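Local coordinates for lipolytic protein G-D-S-L family (Chitinophaga pinensis, PDB 4Q7Q) that is probably a lipase or related esterase of the SGNH hydrolase (GDSL) family, cleaving ester bonds with a serine nucleophile, though its function is not established, at residues N133-I138 with D235-S240; R187-F192 with N231-G236. All coordinates share one frame; numbering follows the deposited sequence.

Contact 1 of 2, residues N133-I138 with D235-S240; sequences NDFVYI and DGLHPS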
loop_
_atom_site.group_PDB
_atom_site.type_symbol
_atom_site.label_atom_id
_atom_site.label_comp_id
_atom_site.label_asym_id
_atom_site.label_seq_id
_atom_site.Cartn_x
_atom_site.Cartn_y
_atom_site.Cartn_z
ATOM N N ASN A 133 9.666 -5.261 -1.923
ATOM C CA ASN A 133 10.609 -6.274 -2.359
ATOM C C ASN A 133 9.877 -7.590 -2.585
ATOM O O ASN A 133 8.645 -7.599 -2.628
ATOM C CB ASN A 133 11.796 -6.408 -1.406
ATOM C CG ASN A 133 13.090 -6.621 -2.150
ATOM O OD1 ASN A 133 13.141 -7.417 -3.082
ATOM N ND2 ASN A 133 14.133 -5.889 -1.771
ATOM N N ASP A 134 10.616 -8.682 -2.761
ATOM C CA ASP A 134 9.987 -9.985 -2.959
ATOM C C ASP A 134 9.030 -10.254 -1.806
ATOM O O ASP A 134 9.412 -10.183 -0.640
ATOM C CB ASP A 134 11.039 -11.095 -2.990
ATOM C CG ASP A 134 11.854 -11.113 -4.268
ATOM O OD1 ASP A 134 11.691 -10.228 -5.132
ATOM O OD2 ASP A 134 12.673 -12.039 -4.399
ATOM N N PHE A 135 7.786 -10.564 -2.146
ATOM C CA PHE A 135 6.754 -10.837 -1.161
ATOM C C PHE A 135 6.540 -12.332 -1.021
ATOM O O PHE A 135 6.454 -13.037 -2.023
ATOM C CB PHE A 135 5.453 -10.176 -1.614
ATOM C CG PHE A 135 4.218 -10.717 -0.942
ATOM C CD1 PHE A 135 4.010 -10.515 0.408
ATOM C CD2 PHE A 135 3.260 -11.414 -1.667
ATOM C CE1 PHE A 135 2.868 -11.001 1.031
ATOM C CE2 PHE A 135 2.115 -11.894 -1.055
ATOM C CZ PHE A 135 1.920 -11.693 0.300
ATOM N N VAL A 136 6.468 -12.816 0.217
ATOM C CA VAL A 136 6.048 -14.187 0.486
ATOM C C VAL A 136 4.995 -14.159 1.587
ATOM O O VAL A 136 5.249 -13.664 2.680
ATOM C CB VAL A 136 7.224 -15.089 0.904
ATOM C CG1 VAL A 136 6.750 -16.522 1.044
ATOM C CG2 VAL A 136 8.344 -15.011 -0.116
ATOM N N TYR A 137 3.801 -14.660 1.283
ATOM C CA TYR A 137 2.688 -14.615 2.223
ATOM C C TYR A 137 2.965 -15.476 3.459
ATOM O O TYR A 137 3.257 -16.668 3.352
ATOM C CB TYR A 137 1.405 -15.080 1.528
ATOM C CG TYR A 137 0.150 -14.952 2.365
ATOM C CD1 TYR A 137 0.004 -13.922 3.287
ATOM C CD2 TYR A 137 -0.889 -15.863 2.229
ATOM C CE1 TYR A 137 -1.140 -13.804 4.052
ATOM C CE2 TYR A 137 -2.044 -15.751 2.990
ATOM C CZ TYR A 137 -2.163 -14.718 3.905
ATOM O OH TYR A 137 -3.305 -14.597 4.668
ATOM N N ILE A 138 2.854 -14.864 4.633
ATOM C CA ILE A 138 3.189 -15.533 5.883
ATOM C C ILE A 138 2.297 -16.744 6.192
ATOM O O ILE A 138 2.713 -17.667 6.901
ATOM C CB ILE A 138 3.205 -14.521 7.062
ATOM C CG1 ILE A 138 4.050 -15.053 8.216
ATOM C CG2 ILE A 138 1.792 -14.171 7.521
ATOM C CD1 ILE A 138 4.463 -13.977 9.206
ATOM N N ASP A 235 7.363 -9.054 5.404
ATOM C CA ASP A 235 7.210 -10.099 4.391
ATOM C C ASP A 235 7.583 -9.625 2.984
ATOM O O ASP A 235 7.235 -10.273 2.000
ATOM C CB ASP A 235 5.772 -10.636 4.383
ATOM C CG ASP A 235 4.750 -9.570 4.012
ATOM O OD1 ASP A 235 5.159 -8.441 3.651
ATOM O OD2 ASP A 235 3.536 -9.867 4.071
ATOM N N GLY A 236 8.270 -8.492 2.895
ATOM C CA GLY A 236 8.648 -7.943 1.603
ATOM C C GLY A 236 7.735 -6.826 1.140
ATOM O O GLY A 236 8.147 -5.958 0.364
ATOM N N LEU A 237 6.497 -6.839 1.626
ATOM C CA LEU A 237 5.445 -5.981 1.084
ATOM C C LEU A 237 4.717 -5.171 2.157
ATOM O O LEU A 237 4.569 -3.952 2.033
ATOM C CB LEU A 237 4.445 -6.840 0.309
ATOM C CG LEU A 237 3.107 -6.235 -0.149
ATOM C CD1 LEU A 237 3.290 -5.050 -1.092
ATOM C CD2 LEU A 237 2.245 -7.304 -0.802
ATOM N N HIS A 238 4.269 -5.848 3.208
ATOM C CA HIS A 238 3.443 -5.199 4.217
ATOM C C HIS A 238 4.297 -4.589 5.305
ATOM O O HIS A 238 5.164 -5.255 5.853
ATOM C CB HIS A 238 2.460 -6.202 4.813
ATOM C CG HIS A 238 1.531 -6.787 3.799
ATOM N ND1 HIS A 238 1.682 -8.061 3.294
ATOM C CD2 HIS A 238 0.460 -6.254 3.170
ATOM C CE1 HIS A 238 0.731 -8.291 2.405
ATOM N NE2 HIS A 238 -0.026 -7.211 2.312
ATOM N N PRO A 239 4.054 -3.312 5.615
ATOM C CA PRO A 239 4.863 -2.585 6.588
ATOM C C PRO A 239 4.985 -3.263 7.951
ATOM O O PRO A 239 4.041 -3.868 8.486
ATOM C CB PRO A 239 4.117 -1.259 6.730
ATOM C CG PRO A 239 3.493 -1.053 5.408
ATOM C CD PRO A 239 3.104 -2.424 4.917
ATOM N N SER A 240 6.187 -3.148 8.500
ATOM C CA SER A 240 6.445 -3.453 9.895
ATOM C C SER A 240 5.970 -2.296 10.764
ATOM O O SER A 240 5.431 -1.313 10.263
ATOM C CB SER A 240 7.945 -3.623 10.087
ATOM O OG SER A 240 8.617 -2.414 9.778
HETATM O O HOH W 1 2.312 -12.125 4.751
#

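Contact 2 of 2, residues R187-F192 with N231-G236; sequences RNMVKF and NLTYDG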
loop_
_atom_site.group_PDB
_atom_site.type_symbol
_atom_site.label_atom_id
_atom_site.label_comp_id
_atom_site.label_asym_id
_atom_site.label_seq_id
_atom_site.Cartn_x
_atom_site.Cartn_y
_atom_site.Cartn_z
ATOM N N ARG A 187 16.266 -1.672 -0.474
ATOM C CA ARG A 187 17.295 -2.305 0.333
ATOM C C ARG A 187 16.874 -2.422 1.796
ATOM O O ARG A 187 17.432 -3.224 2.544
ATOM C CB ARG A 187 18.621 -1.540 0.217
ATOM C CG ARG A 187 18.637 -0.191 0.932
ATOM C CD ARG A 187 19.921 0.590 0.645
ATOM N NE ARG A 187 19.871 1.234 -0.666
ATOM C CZ ARG A 187 19.466 2.484 -0.874
ATOM N NH1 ARG A 187 19.088 3.243 0.148
ATOM N NH2 ARG A 187 19.447 2.981 -2.104
ATOM N N ASN A 188 15.884 -1.630 2.200
ATOM C CA ASN A 188 15.448 -1.619 3.591
ATOM C C ASN A 188 14.136 -2.338 3.835
ATOM O O ASN A 188 13.608 -2.290 4.936
ATOM C CB ASN A 188 15.361 -0.186 4.118
ATOM C CG ASN A 188 16.712 0.373 4.478
ATOM O OD1 ASN A 188 17.571 -0.345 4.983
ATOM N ND2 ASN A 188 16.914 1.656 4.212
HETATM N N MSE A 189 13.600 -3.000 2.816
HETATM C CA MSE A 189 12.343 -3.720 2.992
HETATM C C MSE A 189 12.496 -4.922 3.922
HETATM O O MSE A 189 11.712 -5.091 4.853
HETATM C CB MSE A 189 11.768 -4.141 1.641
HETATM C CG MSE A 189 11.392 -2.960 0.770
HETATM SE SE MSE A 189 9.913 -1.965 1.548
HETATM C CE MSE A 189 10.236 -0.204 0.755
ATOM N N VAL A 190 13.511 -5.749 3.671
ATOM C CA VAL A 190 13.786 -6.915 4.513
ATOM C C VAL A 190 15.292 -7.057 4.709
ATOM O O VAL A 190 16.064 -6.629 3.854
ATOM C CB VAL A 190 13.233 -8.226 3.893
ATOM C CG1 VAL A 190 11.708 -8.219 3.862
ATOM C CG2 VAL A 190 13.817 -8.452 2.490
ATOM N N LYS A 191 15.712 -7.629 5.837
ATOM C CA LYS A 191 17.142 -7.787 6.121
ATOM C C LYS A 191 17.793 -8.873 5.262
ATOM O O LYS A 191 18.954 -8.753 4.864
ATOM C CB LYS A 191 17.372 -8.118 7.602
ATOM C CG LYS A 191 16.873 -7.072 8.585
ATOM C CD LYS A 191 17.694 -5.803 8.508
ATOM C CE LYS A 191 17.304 -4.828 9.612
ATOM N NZ LYS A 191 17.649 -5.348 10.964
ATOM N N PHE A 192 17.048 -9.940 5.003
ATOM C CA PHE A 192 17.556 -11.058 4.214
ATOM C C PHE A 192 16.413 -11.983 3.858
ATOM O O PHE A 192 15.314 -11.869 4.407
ATOM C CB PHE A 192 18.630 -11.848 4.979
ATOM C CG PHE A 192 18.143 -12.450 6.272
ATOM C CD1 PHE A 192 18.250 -11.746 7.464
ATOM C CD2 PHE A 192 17.563 -13.714 6.293
ATOM C CE1 PHE A 192 17.801 -12.294 8.654
ATOM C CE2 PHE A 192 17.109 -14.265 7.480
ATOM C CZ PHE A 192 17.229 -13.549 8.661
ATOM N N ASN A 231 12.369 -5.508 8.457
ATOM C CA ASN A 231 12.925 -4.160 8.455
ATOM C C ASN A 231 11.791 -3.149 8.256
ATOM O O ASN A 231 11.076 -2.844 9.207
ATOM C CB ASN A 231 14.041 -4.010 7.421
ATOM C CG ASN A 231 14.874 -2.759 7.640
ATOM O OD1 ASN A 231 14.443 -1.823 8.306
ATOM N ND2 ASN A 231 16.080 -2.743 7.082
ATOM N N LEU A 232 11.612 -2.633 7.043
ATOM C CA LEU A 232 10.460 -1.773 6.772
ATOM C C LEU A 232 9.184 -2.575 6.557
ATOM O O LEU A 232 8.083 -2.034 6.687
ATOM C CB LEU A 232 10.705 -0.887 5.553
ATOM C CG LEU A 232 11.748 0.213 5.694
ATOM C CD1 LEU A 232 11.878 0.925 4.361
ATOM C CD2 LEU A 232 11.336 1.178 6.798
ATOM N N THR A 233 9.348 -3.842 6.178
ATOM C CA THR A 233 8.246 -4.787 6.012
ATOM C C THR A 233 8.557 -6.063 6.783
ATOM O O THR A 233 9.705 -6.294 7.180
ATOM C CB THR A 233 8.028 -5.195 4.534
ATOM O OG1 THR A 233 9.124 -6.009 4.076
ATOM C CG2 THR A 233 7.851 -3.966 3.645
ATOM N N TYR A 234 7.541 -6.898 6.987
ATOM C CA TYR A 234 7.751 -8.181 7.653
ATOM C C TYR A 234 7.718 -9.344 6.655
ATOM O O TYR A 234 8.030 -10.479 7.011
ATOM C CB TYR A 234 6.750 -8.398 8.808
ATOM C CG TYR A 234 5.300 -8.467 8.367
ATOM C CD1 TYR A 234 4.752 -9.658 7.880
ATOM C CD2 TYR A 234 4.483 -7.345 8.417
ATOM C CE1 TYR A 234 3.430 -9.724 7.452
ATOM C CE2 TYR A 234 3.161 -7.409 7.999
ATOM C CZ TYR A 234 2.643 -8.601 7.517
ATOM O OH TYR A 234 1.330 -8.659 7.091
ATOM N N ASP A 235 7.363 -9.054 5.404
ATOM C CA ASP A 235 7.210 -10.099 4.391
ATOM C C ASP A 235 7.583 -9.625 2.984
ATOM O O ASP A 235 7.235 -10.273 2.000
ATOM C CB ASP A 235 5.772 -10.636 4.383
ATOM C CG ASP A 235 4.750 -9.570 4.012
ATOM O OD1 ASP A 235 5.159 -8.441 3.651
ATOM O OD2 ASP A 235 3.536 -9.867 4.071
ATOM N N GLY A 236 8.270 -8.492 2.895
ATOM C CA GLY A 236 8.648 -7.943 1.603
ATOM C C GLY A 236 7.735 -6.826 1.140
ATOM O O GLY A 236 8.147 -5.958 0.364
HETATM O O HOH W 2 17.355 -4.175 4.993
#

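Contact 1 of 2, residues N133-I138 with D235-S240
Val136 N donates to Asp235 O at 3.2 Å and Asn133 N to Gly236 O at 2.8 Å; the CA atoms of Phe135 and Gly236 are the nearest CA pair, 4.4 Å apart. Residues 235 to 238 form the Asp-x-x-His signature of the SGNH hydrolases, arranged here as an Asx turn. Asp235 OD1 is gripped twice, by Leu237 N from the anti side, 30° out of the carboxylate plane, and by His238 N on its syn lone pair. OD2 uses its syn lone pair for His238 ND1, in the imidazole plane and nearly straight at 176°. An alanine here would probably leave His238 ND1 and the backbone N of Leu237 and His238 without their acceptor, and the imidazole freer to turn. His238 NE2 bonds Ser14 OG, consistent with a Ser-His-Asp triad. Phe135 CG lies anti to the backbone N (chi1 162°), and the ring rests beside Asp235, Leu237 and His238. Leu237 CD2 covers one face, 4.0 Å from the centroid, a CH-pi contact. The Asp235 carboxylate meets the ring edge, OD2 3.3 Å from CE1, the planes almost perpendicular. A CB on Gly236 would clash with Asp134 O. One water, 2.7 Å from Asp235 OD2, joins it to Ile138 N.

Contact 2 of 2, residues R187-F192 with N231-G236
Met189 O takes two bonds from Thr233. The backbone N of Thr233 reaches it at 3.0 Å, in the carbonyl plane and on a lone pair. The hydroxyl OG1 donates from above that plane at 2.9 Å. Thr233 CB is turned so that OG1 sits between the backbone N and the carbonyl carbon (chi1 69°). From there OG1 also accepts from Gly236 N, an ST motif that ties the start of the Asp-x-x-His run to the bonded pair. Thr233 CG2, anti to the carbonyl carbon, touches SE of Met189, a selenomethionine, at 3.6 Å. The Met189 chain is bent at chi2, and its CE meets Leu232 CD1. Val190 CG1 lies beside the same hydroxyl, 3.4 Å from Thr233 OG1, and also packs on Gly236 N.

One residue further out, Leu232 N donates to Asn188 O at 2.9 Å, nearly along the C=O axis. Leu232 CD1 lies against Asn188 CB at 3.7 Å. Asn231 CG, anti to the backbone N (chi1 -165°), comes within 3.0 Å of Asn188 O. Its ND2 instead donates to a water, 2.8 Å away. The water in turn donates to Arg187 O and Val190 O, so it anchors the amide to the 187-192 backbone. The CD and CE methylenes of Lys191 pass the amide at about a right angle.

The contact joins two loops. The 187-192 loop comes from strand 175-176 and leads into strand 193-196; Lys191 has a further backbone bond to Ala229. The 231-236 loop follows strand 203-206 and precedes helix 241-257. Asn231 and Leu232 touch Lys242 of that helix, and Leu232 also reaches Ile246.

The two contacts share Asp235 and Gly236, and their centres are about 7 Å apart. Contact 1 bonds the probable catalytic turn to residues 133-138; contact 2 bonds the residues leading into it to 187-192. The 231-240 loop also holds itself together. Ser240 OG lies 2.6 Å from Asn231 O, and Ser240 N lies 2.9 Å from Leu232 O, both probable hydrogen bonds. His238 O packs on Thr233 CB at 3.2 Å. Past Ser240, the N-cap residue, helix 241-257 begins. The likely active site is on the contact 1 side, where a tetraethylene glycol, probably from the crystallisation liquor, lies about 4 Å from the Phe135 side chain.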